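DNA mimic protein DMP12 (Neisseria meningitidis MC58, PDB 3W1O) acts as a monomeric DNA mimic that binds the dimeric histone-like protein HU at its DNA-binding sites and partly keeps HU from binding DNA. Local coordinates at residues 19-24 with 70-75; 33-38 with 105-110; 43-48 with 52-57; 58-63 with 80-85; 85-90 with 96-101. One frame throughout, in Å; residues are numbered along the deposited sequence.

Interaction 1: residues 19-24 with 70-75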
# COMPACT_ATOMS: atom_id res chain seq x y z
N SER A 19 0.41 18.35 3.82
CA SER A 19 -0.34 17.83 4.95
C SER A 19 -1.84 17.70 4.70
O SER A 19 -2.50 16.89 5.34
CB SER A 19 -0.01 18.65 6.20
OG SER A 19 -0.48 19.93 6.00
N GLU A 20 -2.38 18.48 3.78
CA GLU A 20 -3.82 18.37 3.58
C GLU A 20 -4.11 17.03 2.90
O GLU A 20 -3.44 16.68 1.89
CB GLU A 20 -4.40 19.55 2.81
CG GLU A 20 -5.91 19.61 3.03
CD GLU A 20 -6.60 20.71 2.31
OE1 GLU A 20 -5.96 21.76 2.10
OE2 GLU A 20 -7.80 20.54 1.99
N TYR A 21 -5.02 16.26 3.48
CA TYR A 21 -5.21 14.86 3.06
C TYR A 21 -5.62 14.77 1.60
O TYR A 21 -5.05 13.98 0.84
CB TYR A 21 -6.23 14.12 3.95
CG TYR A 21 -6.28 12.65 3.67
CD1 TYR A 21 -5.37 11.78 4.28
CD2 TYR A 21 -7.21 12.13 2.77
CE1 TYR A 21 -5.38 10.45 4.02
CE2 TYR A 21 -7.23 10.79 2.52
CZ TYR A 21 -6.30 9.95 3.14
OH TYR A 21 -6.32 8.59 2.88
N THR A 22 -6.61 15.59 1.19
CA THR A 22 -7.10 15.55 -0.19
C THR A 22 -5.97 15.85 -1.16
O THR A 22 -5.82 15.18 -2.22
CB THR A 22 -8.25 16.53 -0.41
OG1 THR A 22 -9.38 16.07 0.35
CG2 THR A 22 -8.67 16.54 -1.89
N GLU A 23 -5.15 16.82 -0.77
CA GLU A 23 -3.96 17.19 -1.53
C GLU A 23 -2.91 16.07 -1.60
O GLU A 23 -2.20 15.98 -2.62
CB GLU A 23 -3.31 18.44 -0.95
CG GLU A 23 -4.05 19.70 -1.29
CD GLU A 23 -3.33 20.94 -0.74
OE1 GLU A 23 -4.00 21.74 -0.04
OE2 GLU A 23 -2.12 21.10 -1.00
N MET A 24 -2.78 15.24 -0.55
CA MET A 24 -1.84 14.08 -0.59
C MET A 24 -2.35 13.07 -1.60
O MET A 24 -1.58 12.47 -2.36
CB MET A 24 -1.73 13.33 0.76
CG MET A 24 -1.09 14.09 1.85
SD MET A 24 -1.22 13.26 3.48
CE MET A 24 0.07 11.98 3.31
N GLU A 70 -13.98 1.07 -1.56
CA GLU A 70 -13.79 2.50 -1.50
C GLU A 70 -13.52 2.92 -0.04
O GLU A 70 -14.22 2.47 0.88
CB GLU A 70 -15.03 3.21 -1.99
CG GLU A 70 -14.88 4.71 -2.05
CD GLU A 70 -16.01 5.34 -2.86
OE1 GLU A 70 -17.17 4.91 -2.68
OE2 GLU A 70 -15.72 6.23 -3.70
N GLY A 71 -12.52 3.76 0.16
CA GLY A 71 -12.20 4.25 1.50
C GLY A 71 -10.76 4.69 1.64
O GLY A 71 -10.05 4.80 0.64
N ASP A 72 -10.35 5.01 2.86
CA ASP A 72 -9.01 5.50 3.09
C ASP A 72 -8.51 4.86 4.34
O ASP A 72 -9.26 4.79 5.32
CB ASP A 72 -9.03 7.00 3.30
CG ASP A 72 -9.30 7.73 2.01
OD1 ASP A 72 -8.32 8.03 1.32
OD2 ASP A 72 -10.47 7.92 1.66
N TRP A 73 -7.25 4.43 4.32
CA TRP A 73 -6.70 3.66 5.43
C TRP A 73 -5.29 4.16 5.63
O TRP A 73 -4.59 4.48 4.66
CB TRP A 73 -6.69 2.15 5.14
CG TRP A 73 -8.02 1.52 5.12
CD1 TRP A 73 -8.66 0.92 6.17
CD2 TRP A 73 -8.91 1.39 3.99
NE1 TRP A 73 -9.87 0.42 5.77
CE2 TRP A 73 -10.06 0.72 4.44
CE3 TRP A 73 -8.84 1.80 2.66
CZ2 TRP A 73 -11.15 0.41 3.61
CZ3 TRP A 73 -9.95 1.47 1.79
CH2 TRP A 73 -11.07 0.81 2.29
N LEU A 74 -4.89 4.29 6.87
CA LEU A 74 -3.57 4.89 7.14
C LEU A 74 -2.86 3.92 8.00
O LEU A 74 -3.43 3.53 9.00
CB LEU A 74 -3.72 6.11 8.02
CG LEU A 74 -4.55 7.27 7.68
CD1 LEU A 74 -4.09 8.38 8.65
CD2 LEU A 74 -4.37 7.64 6.25
N ILE A 75 -1.60 3.59 7.66
CA ILE A 75 -0.87 2.45 8.26
C ILE A 75 0.32 3.12 8.97
O ILE A 75 1.03 3.90 8.35
CB ILE A 75 -0.38 1.45 7.16
CG1 ILE A 75 -1.58 0.80 6.41
CG2 ILE A 75 0.35 0.27 7.74
CD1 ILE A 75 -2.28 1.67 5.43
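Y21, in the first turn of helix 21-30, reaches across to D72 and L74 on strand 72-75, an outermost strand of the four-stranded antiparallel sheet, so the contact joins a helix start to a sheet edge at the protein surface. Its tight part is polar. Y21 OH donates to D72 OD1 over 2.6 Å, and D72 OD1 lies at the edge of the phenol ring, near the ring plane, while the carboxylate plane stands 78° from that of the ring. With its CG anti to the backbone N (chi1 -171°), the tyrosine side chain is carried off the helix toward the strand. D72 OD1 is gripped a second time, by H118 ND1 from strand 115-118, which ties the carboxylate to the adjacent strand and should limit its rotation. The apolar part is thinner: Y21 CE1 meets L74 CD2 at 3.7 Å, the methyl lying oblique to the ring, and I116 of strand 115-118 adds packing for both residues. D72 and L74 are solvent-exposed and Y21 partly so, making this a loose surface bridge around one short bond. The phenol meets D72 OD1 on its anti side, 28° out of the carboxylate plane.

Interaction 2: residues 33-38 with 105-110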
# COMPACT_ATOMS: atom_id res chain seq x y z
N GLN A 33 4.28 7.75 -11.24
CA GLN A 33 5.63 7.27 -11.61
C GLN A 33 6.47 7.00 -10.36
O GLN A 33 7.48 6.29 -10.43
CB GLN A 33 6.37 8.24 -12.53
CG GLN A 33 6.97 9.45 -11.86
CD GLN A 33 5.96 10.39 -11.24
OE1 GLN A 33 4.78 10.44 -11.64
NE2 GLN A 33 6.43 11.17 -10.24
N SER A 34 6.08 7.59 -9.21
CA SER A 34 6.88 7.43 -8.01
C SER A 34 7.06 5.97 -7.54
O SER A 34 6.12 5.18 -7.52
CB SER A 34 6.37 8.34 -6.88
OG SER A 34 7.08 8.09 -5.67
N GLU A 35 8.28 5.64 -7.10
CA GLU A 35 8.57 4.38 -6.45
C GLU A 35 7.77 4.26 -5.14
O GLU A 35 7.63 3.17 -4.59
CB GLU A 35 10.10 4.28 -6.13
CG GLU A 35 10.56 5.17 -4.96
CD GLU A 35 12.05 5.08 -4.76
OE1 GLU A 35 12.48 4.05 -4.19
OE2 GLU A 35 12.77 6.02 -5.15
N THR A 36 7.21 5.37 -4.68
CA THR A 36 6.49 5.37 -3.37
C THR A 36 5.00 5.14 -3.58
O THR A 36 4.25 5.13 -2.60
CB THR A 36 6.65 6.69 -2.59
OG1 THR A 36 6.02 7.77 -3.31
CG2 THR A 36 8.18 6.99 -2.34
N VAL A 37 4.58 4.94 -4.84
CA VAL A 37 3.17 4.82 -5.15
C VAL A 37 2.97 3.49 -5.84
O VAL A 37 3.68 3.19 -6.84
CB VAL A 37 2.61 5.95 -6.03
CG1 VAL A 37 1.16 5.60 -6.48
CG2 VAL A 37 2.65 7.29 -5.33
N VAL A 38 2.06 2.68 -5.33
CA VAL A 38 1.68 1.49 -6.08
C VAL A 38 0.24 1.71 -6.58
O VAL A 38 -0.66 1.90 -5.79
CB VAL A 38 1.73 0.23 -5.22
CG1 VAL A 38 1.39 -1.00 -6.08
CG2 VAL A 38 3.13 0.05 -4.60
N LEU A 105 6.52 0.14 1.62
CA LEU A 105 6.65 -0.06 3.07
C LEU A 105 8.09 0.24 3.55
O LEU A 105 8.30 1.01 4.50
CB LEU A 105 6.20 -1.48 3.46
CG LEU A 105 4.76 -1.86 3.06
CD1 LEU A 105 4.47 -3.29 3.49
CD2 LEU A 105 3.71 -0.87 3.62
N GLU A 106 9.07 -0.31 2.87
CA GLU A 106 10.48 -0.02 3.22
C GLU A 106 10.80 1.46 3.15
O GLU A 106 11.49 2.01 4.04
CB GLU A 106 11.44 -0.83 2.31
CG GLU A 106 11.34 -2.30 2.59
CD GLU A 106 12.26 -3.15 1.75
OE1 GLU A 106 12.82 -2.63 0.78
OE2 GLU A 106 12.41 -4.36 2.07
N TYR A 107 10.32 2.12 2.10
CA TYR A 107 10.61 3.51 1.91
C TYR A 107 10.00 4.30 3.09
O TYR A 107 10.58 5.30 3.57
CB TYR A 107 9.99 4.01 0.61
CG TYR A 107 10.38 5.40 0.20
CD1 TYR A 107 11.33 5.63 -0.79
CD2 TYR A 107 9.76 6.52 0.79
CE1 TYR A 107 11.67 6.94 -1.21
CE2 TYR A 107 10.14 7.81 0.41
CZ TYR A 107 11.05 8.01 -0.58
OH TYR A 107 11.36 9.30 -0.93
N ALA A 108 8.81 3.92 3.48
CA ALA A 108 8.07 4.67 4.51
C ALA A 108 8.78 4.47 5.83
O ALA A 108 8.83 5.38 6.64
CB ALA A 108 6.64 4.17 4.63
N ILE A 109 9.27 3.25 6.05
CA ILE A 109 10.09 3.00 7.26
C ILE A 109 11.31 3.88 7.22
O ILE A 109 11.57 4.62 8.18
CB ILE A 109 10.50 1.54 7.43
CG1 ILE A 109 9.29 0.66 7.74
CG2 ILE A 109 11.52 1.40 8.58
CD1 ILE A 109 8.46 1.17 8.92
N LYS A 110 12.04 3.83 6.11
CA LYS A 110 13.28 4.58 6.01
C LYS A 110 13.10 6.09 6.09
O LYS A 110 13.97 6.80 6.60
CB LYS A 110 14.02 4.26 4.71
CG LYS A 110 15.41 4.99 4.57
CD LYS A 110 16.25 4.92 5.88
CE LYS A 110 17.72 5.34 5.68
NZ LYS A 110 17.91 6.83 5.74
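Y107 receives the methyl of T36 over one face of its ring, the central element in the packing of segment 33-38 against helix 96-111. Within 105-110 the backbone bond from I109 N to L105 O (2.9 Å) spans the turn from which Y107 projects. A chi1 of -172° swings the tyrosine ring off the helix toward the turn formed by S34 to V37. T36 CG2 stands 3.3 Å from the centroid of the Y107 ring and only 7° off the normal, a well-centred CH-pi contact. E35 approaches the same ring obliquely, OE1 lying 3.9 Å from Y107 CD1, but that oxygen is hydrogen-bonded to H103 one turn earlier on the helix. The phenol OH is held by the backbone N of D14. T36 OG1, turned from the ring, accepts from S34 OG at 2.6 Å and is also bonded to C11 O. Beyond Y107 the helix continues, K110 N bonding to E106 O. The whole is a type I beta turn leading into edge strand 37-40, docked through a CH-pi contact on the long helix.

Interaction 3: residues 43-48 with 52-57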
# COMPACT_ATOMS: atom_id res chain seq x y z
N ASN A 43 -8.03 -5.82 -12.08
CA ASN A 43 -7.64 -7.20 -12.39
C ASN A 43 -6.59 -7.69 -11.41
O ASN A 43 -6.58 -8.85 -11.05
CB ASN A 43 -7.18 -7.36 -13.85
CG ASN A 43 -8.36 -7.26 -14.82
OD1 ASN A 43 -9.51 -7.50 -14.43
ND2 ASN A 43 -8.09 -6.88 -16.05
N GLN A 44 -5.70 -6.80 -10.98
CA GLN A 44 -4.76 -7.15 -9.92
C GLN A 44 -5.48 -7.40 -8.61
O GLN A 44 -5.08 -8.26 -7.85
CB GLN A 44 -3.77 -6.02 -9.69
CG GLN A 44 -2.79 -5.93 -10.86
CD GLN A 44 -1.89 -4.76 -10.71
OE1 GLN A 44 -2.33 -3.63 -10.64
NE2 GLN A 44 -0.58 -5.04 -10.64
N ILE A 45 -6.47 -6.57 -8.30
CA ILE A 45 -7.21 -6.74 -7.04
C ILE A 45 -7.81 -8.14 -7.03
O ILE A 45 -7.73 -8.88 -6.05
CB ILE A 45 -8.30 -5.67 -6.90
CG1 ILE A 45 -7.64 -4.33 -6.65
CG2 ILE A 45 -9.32 -6.01 -5.81
CD1 ILE A 45 -8.59 -3.10 -6.66
N ILE A 46 -8.41 -8.53 -8.14
CA ILE A 46 -9.10 -9.83 -8.17
C ILE A 46 -8.10 -10.96 -8.15
O ILE A 46 -8.23 -11.92 -7.38
CB ILE A 46 -10.04 -9.93 -9.41
CG1 ILE A 46 -11.16 -8.89 -9.28
CG2 ILE A 46 -10.52 -11.42 -9.61
CD1 ILE A 46 -11.98 -8.66 -10.58
N GLU A 47 -7.06 -10.84 -8.96
CA GLU A 47 -6.04 -11.88 -9.01
C GLU A 47 -5.50 -12.16 -7.61
O GLU A 47 -5.40 -13.31 -7.17
CB GLU A 47 -4.89 -11.35 -9.88
CG GLU A 47 -3.70 -12.30 -10.04
CD GLU A 47 -2.55 -11.71 -10.90
OE1 GLU A 47 -2.58 -10.52 -11.36
OE2 GLU A 47 -1.58 -12.46 -11.07
N TYR A 48 -5.12 -11.10 -6.92
CA TYR A 48 -4.54 -11.22 -5.59
C TYR A 48 -5.51 -11.48 -4.44
O TYR A 48 -5.13 -12.07 -3.46
CB TYR A 48 -3.62 -10.03 -5.32
CG TYR A 48 -2.32 -10.30 -6.05
CD1 TYR A 48 -1.34 -11.13 -5.49
CD2 TYR A 48 -2.11 -9.81 -7.34
CE1 TYR A 48 -0.16 -11.44 -6.21
CE2 TYR A 48 -0.94 -10.11 -8.05
CZ TYR A 48 0.02 -10.92 -7.48
OH TYR A 48 1.16 -11.21 -8.18
N GLY A 52 -5.02 -14.68 -1.87
CA GLY A 52 -4.93 -14.45 -0.44
C GLY A 52 -4.06 -13.27 0.01
O GLY A 52 -3.80 -13.14 1.20
N LEU A 53 -3.68 -12.40 -0.92
CA LEU A 53 -2.87 -11.24 -0.59
C LEU A 53 -3.58 -10.27 0.41
O LEU A 53 -2.97 -9.81 1.39
CB LEU A 53 -2.41 -10.49 -1.85
CG LEU A 53 -1.66 -9.15 -1.61
CD1 LEU A 53 -0.34 -9.37 -0.75
CD2 LEU A 53 -1.27 -8.47 -2.91
N TRP A 54 -4.85 -9.95 0.17
CA TRP A 54 -5.48 -8.95 0.98
C TRP A 54 -5.79 -9.55 2.33
O TRP A 54 -5.66 -8.88 3.37
CB TRP A 54 -6.74 -8.37 0.31
CG TRP A 54 -6.48 -7.97 -1.12
CD1 TRP A 54 -7.17 -8.40 -2.21
CD2 TRP A 54 -5.43 -7.13 -1.61
NE1 TRP A 54 -6.63 -7.88 -3.36
CE2 TRP A 54 -5.56 -7.08 -3.02
CE3 TRP A 54 -4.40 -6.40 -0.99
CZ2 TRP A 54 -4.72 -6.34 -3.83
CZ3 TRP A 54 -3.55 -5.64 -1.81
CH2 TRP A 54 -3.72 -5.63 -3.20
N ARG A 55 -6.13 -10.84 2.33
CA ARG A 55 -6.28 -11.54 3.62
C ARG A 55 -4.99 -11.49 4.47
O ARG A 55 -5.03 -11.35 5.69
CB ARG A 55 -6.70 -13.00 3.34
CG ARG A 55 -8.16 -13.08 2.88
CD ARG A 55 -8.59 -14.52 2.64
NE ARG A 55 -8.67 -14.82 1.21
CZ ARG A 55 -7.91 -15.72 0.62
NH1 ARG A 55 -7.03 -16.39 1.35
NH2 ARG A 55 -8.01 -15.97 -0.70
N LEU A 56 -3.84 -11.58 3.84
CA LEU A 56 -2.58 -11.48 4.54
C LEU A 56 -2.44 -10.12 5.17
O LEU A 56 -2.00 -10.03 6.32
CB LEU A 56 -1.41 -11.71 3.58
CG LEU A 56 -0.18 -12.56 3.85
CD1 LEU A 56 -0.44 -13.86 4.66
CD2 LEU A 56 0.38 -12.90 2.49
N VAL A 57 -2.77 -9.07 4.40
CA VAL A 57 -2.74 -7.71 4.91
C VAL A 57 -3.73 -7.56 6.07
O VAL A 57 -3.39 -7.00 7.12
CB VAL A 57 -3.05 -6.67 3.82
CG1 VAL A 57 -3.05 -5.29 4.43
CG2 VAL A 57 -1.99 -6.72 2.71
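W54 ties helix 53-61 back to helix 42-51 across a sharp helix-helix corner, where G52 ends the first helix in a Schellman motif and serves as N-cap of the second. The short helical segments run at 77° to each other. From CB, the indole extends with CG anti to the carbonyl carbon (chi1 -49°), which swings it back toward the preceding helix. W54 CD1 passes near the backbone carbonyl carbon of Y48, with 4.1 Å between W54 CD1 and Y48 C. Next round the ring, W54 NE1 donates to I45 O over 3.1 Å with an N-H...O angle of 166°. The oxygen lies close to the indole plane, and the N-H arrives in the carbonyl plane on a lone pair. This nearly straight bond gives the buried indole nitrogen a partner and fixes the rotation of the ring. Farther along, W54 CZ2 packs against Y48 CB at 4.1 Å. L53 CG lies over one indole face, toward the rim, while W64 meets the indole edge-to-face. Y48 also packs on L53, with Y48 CD1 3.7 Å from L53 CD2, and the phenol OH is hydrogen-bonded to E95. L97 of helix 96-111 touches both Y48 and L53. At the junction itself, L53 N donates to Y48 O over 2.9 Å.

Interaction 4: residues 58-63 with 80-85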
# COMPACT_ATOMS: atom_id res chain seq x y z
N SER A 58 -4.91 -8.15 5.91
CA SER A 58 -5.98 -8.03 6.89
C SER A 58 -5.59 -8.65 8.24
O SER A 58 -6.15 -8.28 9.29
CB SER A 58 -7.21 -8.73 6.36
OG SER A 58 -7.11 -10.13 6.69
N GLU A 59 -4.65 -9.59 8.23
CA GLU A 59 -4.17 -10.20 9.48
C GLU A 59 -3.55 -9.18 10.42
O GLU A 59 -3.59 -9.38 11.62
CB GLU A 59 -3.16 -11.30 9.20
CG GLU A 59 -3.79 -12.56 8.64
CD GLU A 59 -2.77 -13.69 8.42
OE1 GLU A 59 -1.68 -13.71 9.06
OE2 GLU A 59 -3.08 -14.56 7.59
N ILE A 60 -2.96 -8.11 9.87
CA ILE A 60 -2.42 -7.03 10.64
C ILE A 60 -3.42 -5.89 10.79
O ILE A 60 -3.56 -5.35 11.87
CB ILE A 60 -1.08 -6.43 9.99
CG1 ILE A 60 0.00 -7.49 9.78
CG2 ILE A 60 -0.54 -5.22 10.81
CD1 ILE A 60 0.25 -8.50 11.03
N THR A 61 -4.11 -5.49 9.72
CA THR A 61 -4.87 -4.24 9.77
C THR A 61 -6.30 -4.46 10.22
O THR A 61 -7.01 -3.53 10.61
CB THR A 61 -4.96 -3.62 8.41
OG1 THR A 61 -5.61 -4.57 7.54
CG2 THR A 61 -3.60 -3.30 7.87
N ASP A 62 -6.74 -5.69 10.10
CA ASP A 62 -8.13 -6.08 10.34
C ASP A 62 -9.12 -5.42 9.42
O ASP A 62 -10.29 -5.28 9.76
CB ASP A 62 -8.54 -5.88 11.80
CG ASP A 62 -8.60 -7.17 12.49
OD1 ASP A 62 -7.57 -7.53 13.12
OD2 ASP A 62 -9.65 -7.86 12.30
N ASN A 63 -8.63 -4.98 8.28
CA ASN A 63 -9.47 -4.39 7.26
C ASN A 63 -9.26 -5.20 5.99
O ASN A 63 -8.33 -6.01 5.94
CB ASN A 63 -9.01 -2.95 7.05
CG ASN A 63 -9.59 -2.01 8.10
OD1 ASN A 63 -10.81 -1.79 8.12
ND2 ASN A 63 -8.72 -1.41 8.93
N ILE A 80 3.16 -1.06 9.48
CA ILE A 80 4.00 -1.11 8.24
C ILE A 80 5.00 -2.26 8.33
O ILE A 80 5.13 -3.08 7.40
CB ILE A 80 4.72 0.23 7.94
CG1 ILE A 80 3.70 1.31 7.52
CG2 ILE A 80 5.75 0.10 6.78
CD1 ILE A 80 4.26 2.74 7.59
N LEU A 81 5.70 -2.34 9.46
CA LEU A 81 6.68 -3.39 9.66
C LEU A 81 6.02 -4.74 9.71
O LEU A 81 6.54 -5.68 9.14
CB LEU A 81 7.46 -3.16 10.97
CG LEU A 81 8.47 -2.02 10.86
CD1 LEU A 81 8.91 -1.55 12.25
CD2 LEU A 81 9.65 -2.47 10.00
N ALA A 82 4.89 -4.84 10.41
CA ALA A 82 4.16 -6.12 10.53
C ALA A 82 3.65 -6.61 9.15
O ALA A 82 3.73 -7.79 8.85
CB ALA A 82 3.00 -5.97 11.48
N VAL A 83 3.11 -5.71 8.34
CA VAL A 83 2.62 -6.10 7.01
C VAL A 83 3.80 -6.48 6.15
O VAL A 83 3.76 -7.50 5.41
CB VAL A 83 1.79 -4.97 6.34
CG1 VAL A 83 1.46 -5.33 4.86
CG2 VAL A 83 0.46 -4.82 7.11
N LYS A 84 4.88 -5.70 6.24
CA LYS A 84 6.07 -5.98 5.45
C LYS A 84 6.61 -7.39 5.72
O LYS A 84 6.98 -8.11 4.79
CB LYS A 84 7.14 -4.95 5.69
CG LYS A 84 8.39 -5.24 4.90
CD LYS A 84 9.28 -4.06 4.86
CE LYS A 84 9.85 -3.74 6.23
NZ LYS A 84 10.81 -4.80 6.67
N GLU A 85 6.66 -7.76 7.01
CA GLU A 85 7.07 -9.10 7.40
C GLU A 85 6.17 -10.15 6.78
O GLU A 85 6.69 -11.13 6.24
CB GLU A 85 7.09 -9.26 8.93
CG GLU A 85 8.07 -10.34 9.43
CD GLU A 85 9.53 -10.02 9.04
OE1 GLU A 85 9.96 -8.85 9.24
OE2 GLU A 85 10.24 -10.92 8.53
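T61 OG1, beside the contact of T61 and I60 with V83, is a polar atom engaged twice: it accepts from N63 N at 3.1 Å with an N-H...O angle of 161°, forming an ST turn, and has a weak bond to V57 O one turn back. The same residue's methyl touches V83 loosely, with 4.4 Å between T61 CG2 and V83 CG2. D62 leaves the helix with positive phi, and its N still bonds back to S58 O, so the chain is turned away just beyond the apolar contact. The weight of that contact rests on I60. I60 CB lies 3.6 Å from V83 CG2, and I60 CG2 meets A82 CB at 3.7 Å. I60 CD1 reaches A82 CB at 3.8 Å, so the alanine methyl rests against both branches of the isoleucine. Chi1 of -56° places CG2 anti to the backbone N, and a chi2 turn of -46° folds CD1 back toward the alanine. V83 CG2 is anti to its own carbonyl carbon and comes obliquely against the isoleucine. No hydrogen bond crosses between the segments. E59 and K86 pair nearby, though implausibly closely in the model, and I60 also touches S79 and K86. The result is plain helix-helix packing, in which the end of helix 53-61, finished by an ST turn, rests on the middle of helix 77-88.

Interaction 5: residues 85-90 with 96-101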
# COMPACT_ATOMS: atom_id res chain seq x y z
N GLU A 85 6.66 -7.76 7.01
CA GLU A 85 7.07 -9.10 7.40
C GLU A 85 6.17 -10.15 6.78
O GLU A 85 6.69 -11.13 6.24
CB GLU A 85 7.09 -9.26 8.93
CG GLU A 85 8.07 -10.34 9.43
CD GLU A 85 9.53 -10.02 9.04
OE1 GLU A 85 9.96 -8.85 9.24
OE2 GLU A 85 10.24 -10.92 8.53
N LYS A 86 4.84 -9.98 6.89
CA LYS A 86 3.85 -10.93 6.34
C LYS A 86 4.13 -11.13 4.84
O LYS A 86 4.14 -12.26 4.32
CB LYS A 86 2.41 -10.42 6.49
CG LYS A 86 1.79 -10.41 7.87
CD LYS A 86 1.24 -11.76 8.24
CE LYS A 86 1.01 -11.83 9.74
NZ LYS A 86 0.46 -13.19 10.07
N LEU A 87 4.34 -10.02 4.14
CA LEU A 87 4.55 -10.15 2.69
C LEU A 87 5.88 -10.80 2.33
O LEU A 87 5.94 -11.58 1.37
CB LEU A 87 4.43 -8.80 2.01
CG LEU A 87 3.08 -8.08 2.15
CD1 LEU A 87 3.05 -6.80 1.32
CD2 LEU A 87 1.98 -8.95 1.70
N GLN A 88 6.95 -10.42 3.02
CA GLN A 88 8.29 -10.97 2.77
C GLN A 88 8.33 -12.48 3.02
O GLN A 88 9.07 -13.18 2.36
CB GLN A 88 9.32 -10.27 3.66
CG GLN A 88 9.74 -8.95 3.08
CD GLN A 88 10.60 -8.15 4.02
OE1 GLN A 88 10.58 -8.36 5.24
NE2 GLN A 88 11.37 -7.24 3.47
N ASN A 89 7.50 -12.95 3.95
CA ASN A 89 7.44 -14.37 4.28
C ASN A 89 6.39 -15.16 3.52
O ASN A 89 6.26 -16.36 3.75
CB ASN A 89 7.27 -14.59 5.81
CG ASN A 89 8.48 -14.13 6.59
OD1 ASN A 89 8.35 -13.56 7.67
ND2 ASN A 89 9.67 -14.36 6.05
N SER A 90 5.69 -14.51 2.58
CA SER A 90 4.55 -15.10 1.89
C SER A 90 4.96 -15.94 0.70
O SER A 90 6.11 -15.90 0.28
CB SER A 90 3.58 -14.02 1.40
OG SER A 90 4.15 -13.27 0.33
N PRO A 96 5.88 -9.26 -8.68
CA PRO A 96 6.08 -7.80 -8.76
C PRO A 96 5.17 -6.99 -7.90
O PRO A 96 5.65 -6.09 -7.23
CB PRO A 96 5.85 -7.48 -10.24
CG PRO A 96 6.33 -8.82 -10.93
CD PRO A 96 5.84 -9.91 -10.00
N LEU A 97 3.86 -7.25 -7.90
CA LEU A 97 2.99 -6.38 -7.09
C LEU A 97 3.38 -6.43 -5.61
O LEU A 97 3.37 -5.41 -4.90
CB LEU A 97 1.52 -6.80 -7.26
CG LEU A 97 0.51 -6.05 -6.36
CD1 LEU A 97 0.50 -4.58 -6.77
CD2 LEU A 97 -0.91 -6.66 -6.52
N VAL A 98 3.69 -7.63 -5.12
CA VAL A 98 4.05 -7.79 -3.72
C VAL A 98 5.37 -7.08 -3.47
O VAL A 98 5.49 -6.40 -2.46
CB VAL A 98 4.08 -9.28 -3.30
CG1 VAL A 98 4.45 -9.41 -1.79
CG2 VAL A 98 2.69 -9.94 -3.60
N LYS A 99 6.35 -7.20 -4.39
CA LYS A 99 7.59 -6.48 -4.26
C LYS A 99 7.36 -4.97 -4.23
O LYS A 99 8.04 -4.25 -3.51
CB LYS A 99 8.57 -6.79 -5.40
CG LYS A 99 9.17 -8.23 -5.34
CD LYS A 99 10.00 -8.51 -6.64
CE LYS A 99 11.12 -7.46 -6.77
NZ LYS A 99 12.05 -7.99 -7.76
N ASN A 100 6.44 -4.51 -5.08
CA ASN A 100 6.18 -3.11 -5.16
C ASN A 100 5.56 -2.59 -3.85
O ASN A 100 5.88 -1.48 -3.42
CB ASN A 100 5.29 -2.82 -6.34
CG ASN A 100 6.04 -2.93 -7.66
OD1 ASN A 100 7.26 -2.80 -7.67
ND2 ASN A 100 5.34 -3.20 -8.73
N ILE A 101 4.67 -3.38 -3.26
CA ILE A 101 4.04 -2.95 -1.99
C ILE A 101 5.11 -2.97 -0.93
O ILE A 101 5.29 -1.98 -0.20
CB ILE A 101 2.86 -3.87 -1.59
CG1 ILE A 101 1.70 -3.64 -2.55
CG2 ILE A 101 2.41 -3.57 -0.16
CD1 ILE A 101 0.54 -4.68 -2.38
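L87 faces V98 and I101 from the last turn of helix 77-88, and with them forms the buried joint to helix 96-111. Ahead of it in sequence, K86 turns to I60 on helix 53-61. L87 then takes part in both apolar contacts and has the largest share: L87 CB packs on V98 CG1 at 3.8 Å, while L87 CD1 reaches I101 CG2 at 3.6 Å. A chi1 of -60° sends its branched end along helix 96-111 to I101, where the two side chains cross at about a right angle. Q88 points from the contact and packs on I102 and E106 instead. At S90 the chain has left the helix, and S90 OG donates to L87 O over 2.7 Å. S90 N bonds to L87 O as well, at 3.2 Å and from the same face of its plane. No hydrogen bond crosses between the segments: the contact rests on the burial and fit of aliphatic groups, with S90 OG only grazing V98, while S90 OG and N both bond to L87 O within the helix end.

From the N terminus, interaction 1 opens at helix 21-30 and closes 46 residues later on edge strand 72-75. Interaction 2 opens inside that loop and closes beyond it on helix 96-111, so the two cross, joining opposite edges of the same sheet to helices. Interaction 3, a short-range corner, is nested within both. Interaction 4 crosses interaction 1, starting at the end of helix 53-61 and closing on helix 77-88 after strand 72-75. Interaction 5 follows in series and shares E85 with it. Both 4 and 5 nest inside interaction 2. L53 against L87 joins interactions 3 and 5, and V38 against L97 joins 2 and 5, linking the helices and sheet into one body.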